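PDB 6SKI: putative type VI secretion protein from Escherichia coli, which probably hydrolyses phospholipids as a toxic type VI secretion effector that is loaded onto the VgrG spike. Local coordinates for residues Gly34-Ile39 against Gln119-Ile124; Ala187-Asp192 against Asp228-Lys233. One frame throughout, in Å; residues are numbered along the deposited sequence.

Contact 1 (Gly34-Ile39 against Gln119-Ile124)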
loop_
_atom_site.group_PDB
_atom_site.type_symbol
_atom_site.label_atom_id
_atom_site.label_comp_id
_atom_site.label_asym_id
_atom_site.label_seq_id
_atom_site.Cartn_x
_atom_site.Cartn_y
_atom_site.Cartn_z
ATOM N N GLY A 34 -2.962 20.430 27.097
ATOM C CA GLY A 34 -2.492 20.356 25.727
ATOM C C GLY A 34 -2.171 18.908 25.390
ATOM O O GLY A 34 -1.207 18.343 25.908
ATOM N N VAL A 35 -2.993 18.321 24.524
ATOM C CA VAL A 35 -2.862 16.911 24.174
ATOM C C VAL A 35 -2.219 16.790 22.799
ATOM O O VAL A 35 -2.607 17.486 21.855
ATOM C CB VAL A 35 -4.217 16.182 24.246
ATOM C CG1 VAL A 35 -4.928 16.546 25.533
ATOM C CG2 VAL A 35 -5.099 16.501 23.059
ATOM N N THR A 36 -1.177 15.970 22.711
ATOM C CA THR A 36 -0.577 15.634 21.426
ATOM C C THR A 36 -1.395 14.531 20.775
ATOM O O THR A 36 -1.373 13.384 21.228
ATOM C CB THR A 36 0.871 15.199 21.610
ATOM O OG1 THR A 36 1.490 16.015 22.611
ATOM C CG2 THR A 36 1.633 15.335 20.309
ATOM N N LEU A 37 -2.110 14.862 19.712
ATOM C CA LEU A 37 -2.948 13.898 19.016
ATOM C C LEU A 37 -2.203 13.387 17.793
ATOM O O LEU A 37 -1.830 14.170 16.915
ATOM C CB LEU A 37 -4.283 14.518 18.616
ATOM C CG LEU A 37 -5.265 13.585 17.916
ATOM C CD1 LEU A 37 -5.627 12.418 18.803
ATOM C CD2 LEU A 37 -6.500 14.357 17.544
ATOM N N THR A 38 -1.989 12.080 17.741
ATOM C CA THR A 38 -1.342 11.432 16.613
ATOM C C THR A 38 -2.387 10.684 15.804
ATOM O O THR A 38 -3.155 9.892 16.358
ATOM C CB THR A 38 -0.255 10.469 17.082
ATOM O OG1 THR A 38 0.392 11.007 18.238
ATOM C CG2 THR A 38 0.764 10.260 15.988
ATOM N N ILE A 39 -2.418 10.936 14.502
ATOM C CA ILE A 39 -3.325 10.250 13.596
ATOM C C ILE A 39 -2.516 9.219 12.830
ATOM O O ILE A 39 -1.592 9.569 12.086
ATOM C CB ILE A 39 -4.034 11.226 12.648
ATOM C CG1 ILE A 39 -4.555 12.432 13.429
ATOM C CG2 ILE A 39 -5.163 10.524 11.921
ATOM C CD1 ILE A 39 -5.309 13.426 12.586
ATOM N N GLN A 119 -4.598 12.606 30.530
ATOM C CA GLN A 119 -3.965 12.143 29.301
ATOM C C GLN A 119 -3.584 13.325 28.419
ATOM O O GLN A 119 -4.447 14.104 28.004
ATOM C CB GLN A 119 -4.900 11.194 28.559
ATOM C CG GLN A 119 -4.249 10.490 27.394
ATOM C CD GLN A 119 -5.130 9.420 26.803
ATOM O OE1 GLN A 119 -6.005 8.880 27.475
ATOM N NE2 GLN A 119 -4.907 9.106 25.537
ATOM N N THR A 120 -2.291 13.452 28.126
ATOM C CA THR A 120 -1.770 14.526 27.292
ATOM C C THR A 120 -1.250 14.029 25.951
ATOM O O THR A 120 -0.627 14.800 25.215
ATOM C CB THR A 120 -0.665 15.283 28.031
ATOM O OG1 THR A 120 0.086 14.370 28.838
ATOM C CG2 THR A 120 -1.262 16.362 28.916
ATOM N N SER A 121 -1.476 12.762 25.620
ATOM C CA SER A 121 -1.135 12.235 24.309
ATOM C C SER A 121 -2.171 11.193 23.931
ATOM O O SER A 121 -2.496 10.312 24.728
ATOM C CB SER A 121 0.266 11.617 24.281
ATOM O OG SER A 121 1.169 12.346 25.090
ATOM N N ALA A 122 -2.677 11.294 22.706
ATOM C CA ALA A 122 -3.728 10.413 22.231
ATOM C C ALA A 122 -3.385 9.938 20.831
ATOM O O ALA A 122 -2.617 10.574 20.108
ATOM C CB ALA A 122 -5.092 11.107 22.230
ATOM N N GLN A 123 -3.965 8.803 20.457
ATOM C CA GLN A 123 -3.758 8.218 19.143
ATOM C C GLN A 123 -5.098 7.851 18.534
ATOM O O GLN A 123 -5.942 7.244 19.197
ATOM C CB GLN A 123 -2.869 6.982 19.216
ATOM C CG GLN A 123 -1.395 7.268 19.116
ATOM C CD GLN A 123 -0.571 6.011 19.165
ATOM O OE1 GLN A 123 -1.108 4.907 19.185
ATOM N NE2 GLN A 123 0.743 6.168 19.176
ATOM N N ILE A 124 -5.286 8.221 17.273
ATOM C CA ILE A 124 -6.412 7.780 16.471
ATOM C C ILE A 124 -5.841 7.255 15.165
ATOM O O ILE A 124 -4.726 7.597 14.769
ATOM C CB ILE A 124 -7.438 8.903 16.220
ATOM C CG1 ILE A 124 -6.843 9.981 15.321
ATOM C CG2 ILE A 124 -7.896 9.507 17.531
ATOM C CD1 ILE A 124 -7.795 11.098 15.011
#
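The side-chain amide of Gln119 meets the backbone nearly in its own plane. Its NE2 donates to Ser121 O at 2.8 Å, from above that carbonyl plane. NE2 also bonds Asp112, and OE1 takes a weak bond from Lys116 N. The amide thus bridges the turn just before strand 121-128. That strand runs parallel to 34-39, with the short axes 24° apart. Four backbone bonds join them. Thr36 N donates to Thr120 O at 2.8 Å, well above the carbonyl plane. Ala122 N returns to Thr36 O, and Thr38 N reaches Ala122 O in the carbonyl plane. Ile124 N meets Thr38 O at 2.9 Å, almost in line with the C=O bond.

One face of the sheet carries Leu37, Ile39, Ala122 and Ile124. Leu37 has CG anti to the backbone N (chi1 -178°). This brings its CD1 to 3.7 Å from Ala122 CB. The same methyl also meets Ile124 CG2. Ile39 and Ile124 run alongside each other, tips in the same direction, with Ile39 CG2 3.8 Å from Ile124 CG1. Leu172 and Phe175 of helix 156-178 cover Leu37 and Ile124. Thr36, Thr38, Ser121 and Gln123 line the other face, where Thr38 CB packs on Gln123 CG at 4.0 Å. Backbone bonds set the register, while an apolar face packs under helix 156-178 and a more polar one lies behind, as in an alpha/beta-hydrolase sheet.

Contact 2 (Ala187-Asp192 against Asp228-Lys233)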
loop_
_atom_site.group_PDB
_atom_site.type_symbol
_atom_site.label_atom_id
_atom_site.label_comp_id
_atom_site.label_asym_id
_atom_site.label_seq_id
_atom_site.Cartn_x
_atom_site.Cartn_y
_atom_site.Cartn_z
ATOM N N ALA A 187 -2.797 20.287 21.245
ATOM C CA ALA A 187 -1.618 21.130 21.158
ATOM C C ALA A 187 -0.721 20.768 19.991
ATOM O O ALA A 187 0.183 21.540 19.657
ATOM C CB ALA A 187 -0.813 21.044 22.455
ATOM N N LYS A 188 -0.944 19.612 19.376
ATOM C CA LYS A 188 -0.133 19.168 18.256
ATOM C C LYS A 188 -0.896 18.086 17.512
ATOM O O LYS A 188 -1.565 17.258 18.131
ATOM C CB LYS A 188 1.221 18.635 18.729
ATOM C CG LYS A 188 2.293 18.625 17.667
ATOM C CD LYS A 188 3.602 18.126 18.238
ATOM C CE LYS A 188 4.581 17.771 17.139
ATOM N NZ LYS A 188 5.979 17.733 17.647
ATOM N N ILE A 189 -0.798 18.107 16.191
ATOM C CA ILE A 189 -1.339 17.057 15.341
ATOM C C ILE A 189 -0.154 16.340 14.719
ATOM O O ILE A 189 0.582 16.919 13.911
ATOM C CB ILE A 189 -2.282 17.609 14.266
ATOM C CG1 ILE A 189 -3.557 18.163 14.903
ATOM C CG2 ILE A 189 -2.605 16.534 13.244
ATOM C CD1 ILE A 189 -4.606 17.122 15.181
ATOM N N GLN A 190 0.050 15.091 15.110
ATOM C CA GLN A 190 1.100 14.256 14.558
ATOM C C GLN A 190 0.498 13.213 13.627
ATOM O O GLN A 190 -0.702 12.933 13.664
ATOM C CB GLN A 190 1.888 13.572 15.673
ATOM C CG GLN A 190 3.090 14.339 16.157
ATOM C CD GLN A 190 3.687 13.726 17.398
ATOM O OE1 GLN A 190 3.053 12.909 18.063
ATOM N NE2 GLN A 190 4.912 14.114 17.722
ATOM N N PHE A 191 1.348 12.639 12.780
ATOM C CA PHE A 191 0.939 11.595 11.853
ATOM C C PHE A 191 1.909 10.430 11.936
ATOM O O PHE A 191 3.126 10.632 11.942
ATOM C CB PHE A 191 0.882 12.114 10.414
ATOM C CG PHE A 191 -0.238 13.075 10.156
ATOM C CD1 PHE A 191 -1.547 12.638 10.131
ATOM C CD2 PHE A 191 0.021 14.409 9.916
ATOM C CE1 PHE A 191 -2.574 13.515 9.888
ATOM C CE2 PHE A 191 -1.006 15.289 9.673
ATOM C CZ PHE A 191 -2.305 14.840 9.659
ATOM N N ASP A 192 1.371 9.216 12.005
ATOM C CA ASP A 192 2.137 7.987 11.812
ATOM C C ASP A 192 1.639 7.366 10.517
ATOM O O ASP A 192 0.561 6.768 10.481
ATOM C CB ASP A 192 1.977 7.024 12.980
ATOM C CG ASP A 192 2.587 7.547 14.248
ATOM O OD1 ASP A 192 3.725 8.049 14.190
ATOM O OD2 ASP A 192 1.939 7.435 15.307
ATOM N N ASP A 228 -12.465 23.823 15.889
ATOM C CA ASP A 228 -11.771 23.908 17.165
ATOM C C ASP A 228 -10.316 24.309 16.965
ATOM O O ASP A 228 -9.683 23.965 15.963
ATOM C CB ASP A 228 -11.841 22.573 17.903
ATOM C CG ASP A 228 -13.233 22.253 18.394
ATOM O OD1 ASP A 228 -14.149 23.064 18.148
ATOM O OD2 ASP A 228 -13.413 21.192 19.024
ATOM N N PHE A 229 -9.790 25.048 17.934
ATOM C CA PHE A 229 -8.401 25.473 17.874
ATOM C C PHE A 229 -7.471 24.295 18.124
ATOM O O PHE A 229 -7.657 23.525 19.070
ATOM C CB PHE A 229 -8.142 26.566 18.907
ATOM C CG PHE A 229 -6.695 26.910 19.069
ATOM C CD1 PHE A 229 -6.042 26.656 20.257
ATOM C CD2 PHE A 229 -5.991 27.503 18.040
ATOM C CE1 PHE A 229 -4.714 26.966 20.409
ATOM C CE2 PHE A 229 -4.661 27.819 18.190
ATOM C CZ PHE A 229 -4.022 27.550 19.376
ATOM N N TYR A 230 -6.465 24.151 17.266
ATOM C CA TYR A 230 -5.387 23.203 17.502
ATOM C C TYR A 230 -4.064 23.916 17.289
ATOM O O TYR A 230 -3.899 24.647 16.308
ATOM C CB TYR A 230 -5.489 21.969 16.596
ATOM C CG TYR A 230 -5.504 22.240 15.110
ATOM C CD1 TYR A 230 -6.691 22.477 14.441
ATOM C CD2 TYR A 230 -4.332 22.212 14.371
ATOM C CE1 TYR A 230 -6.708 22.707 13.087
ATOM C CE2 TYR A 230 -4.341 22.440 13.018
ATOM C CZ TYR A 230 -5.531 22.685 12.380
ATOM O OH TYR A 230 -5.540 22.915 11.027
ATOM N N ASP A 231 -3.133 23.716 18.214
ATOM C CA ASP A 231 -1.836 24.361 18.136
ATOM C C ASP A 231 -0.918 23.574 17.202
ATOM O O ASP A 231 -1.288 22.534 16.653
ATOM C CB ASP A 231 -1.234 24.494 19.531
ATOM C CG ASP A 231 -0.327 25.693 19.660
ATOM O OD1 ASP A 231 -0.498 26.653 18.885
ATOM O OD2 ASP A 231 0.557 25.678 20.539
ATOM N N GLY A 232 0.293 24.078 17.011
ATOM C CA GLY A 232 1.244 23.410 16.151
ATOM C C GLY A 232 1.085 23.812 14.702
ATOM O O GLY A 232 0.313 24.704 14.340
ATOM N N LYS A 233 1.852 23.137 13.855
ATOM C CA LYS A 233 1.755 23.359 12.421
ATOM C C LYS A 233 0.333 23.072 11.953
ATOM O O LYS A 233 -0.218 22.011 12.276
ATOM C CB LYS A 233 2.748 22.470 11.678
ATOM C CG LYS A 233 4.199 22.804 11.961
ATOM C CD LYS A 233 5.116 21.690 11.506
ATOM C CE LYS A 233 6.554 21.965 11.904
ATOM N NZ LYS A 233 6.713 22.082 13.378
#
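Ile189 and Tyr230 meet at a slant. Ile189 CG1 touches the ring at CD2, 4.2 Å away. The ring stands there because Tyr230 CG is wedged between its own backbone N and C (chi1 57°). Ile189 points its CB toward the loop, with CG1 beside its own backbone N. Ile221 of helix 215-225 touches both side chains, and Leu225 also packs on Tyr230. The phenol OH turns to Pro234 O, with a weak second bond to Ala218 O.

Asp231 comes in with its methylene, not its carboxylate. Its CB lies 3.3 Å from Ala187 O and 3.8 Å from Ala187 CA. With CG anti to the backbone N (chi1 -150°), the carboxylate is carried away from the strand, and OD2 bonds the hydroxyl of Tyr4. Phe229 lays one ring face over Asp231 N, which is 4.1 Å above the ring plane and offset toward the rim. At Gly232 (phi 86°) a side chain would jam against the preceding carbonyl O and crowd Ala187 O and Lys188 CA. The lack of one lets the loop pass close to the strand, with Gly232 N 3.7 Å from Ala187 O. The two segments share no hydrogen bond. Lys188 points away from the loop, yet its NZ is 6.1 Å from Lys233 NZ. Both amines form long, weak ion pairs with Glu237, which probably eases their repulsion.

Beyond the two segments, Asp228 makes a salt bridge to a basic side chain of another protein chain, presumably the bound VgrG domain, and Phe229 packs on that chain's backbone. The loop joins helix 215-225 to strand 237-243, the parallel neighbour of 184-195. The contact therefore belongs to a beta-alpha-beta crossover of the alpha/beta-hydrolase fold.

In the fold
The centres are about 9 Å apart. Both contacts involve the same mixed sheet, contact 1 through two of its strands and contact 2 through one strand and a loop. Contact 1 closes before contact 2 opens along the chain. Strand 22-43 is central to the link: it pairs in parallel with 121-128 in contact 1 and with 184-195, which supplies contact 2. The segments touch directly through probable hydrogen bonds, Ile39 N to Gln190 O and Gln190 N to Leu37 O, both 2.8 Å. Strand 184-195 leads on to Ser197, which has triad-like geometry with His310 and Asp245, consistent with a hydrolase nucleophile. Another chain meets the loop of contact 2, but none touches contact 1.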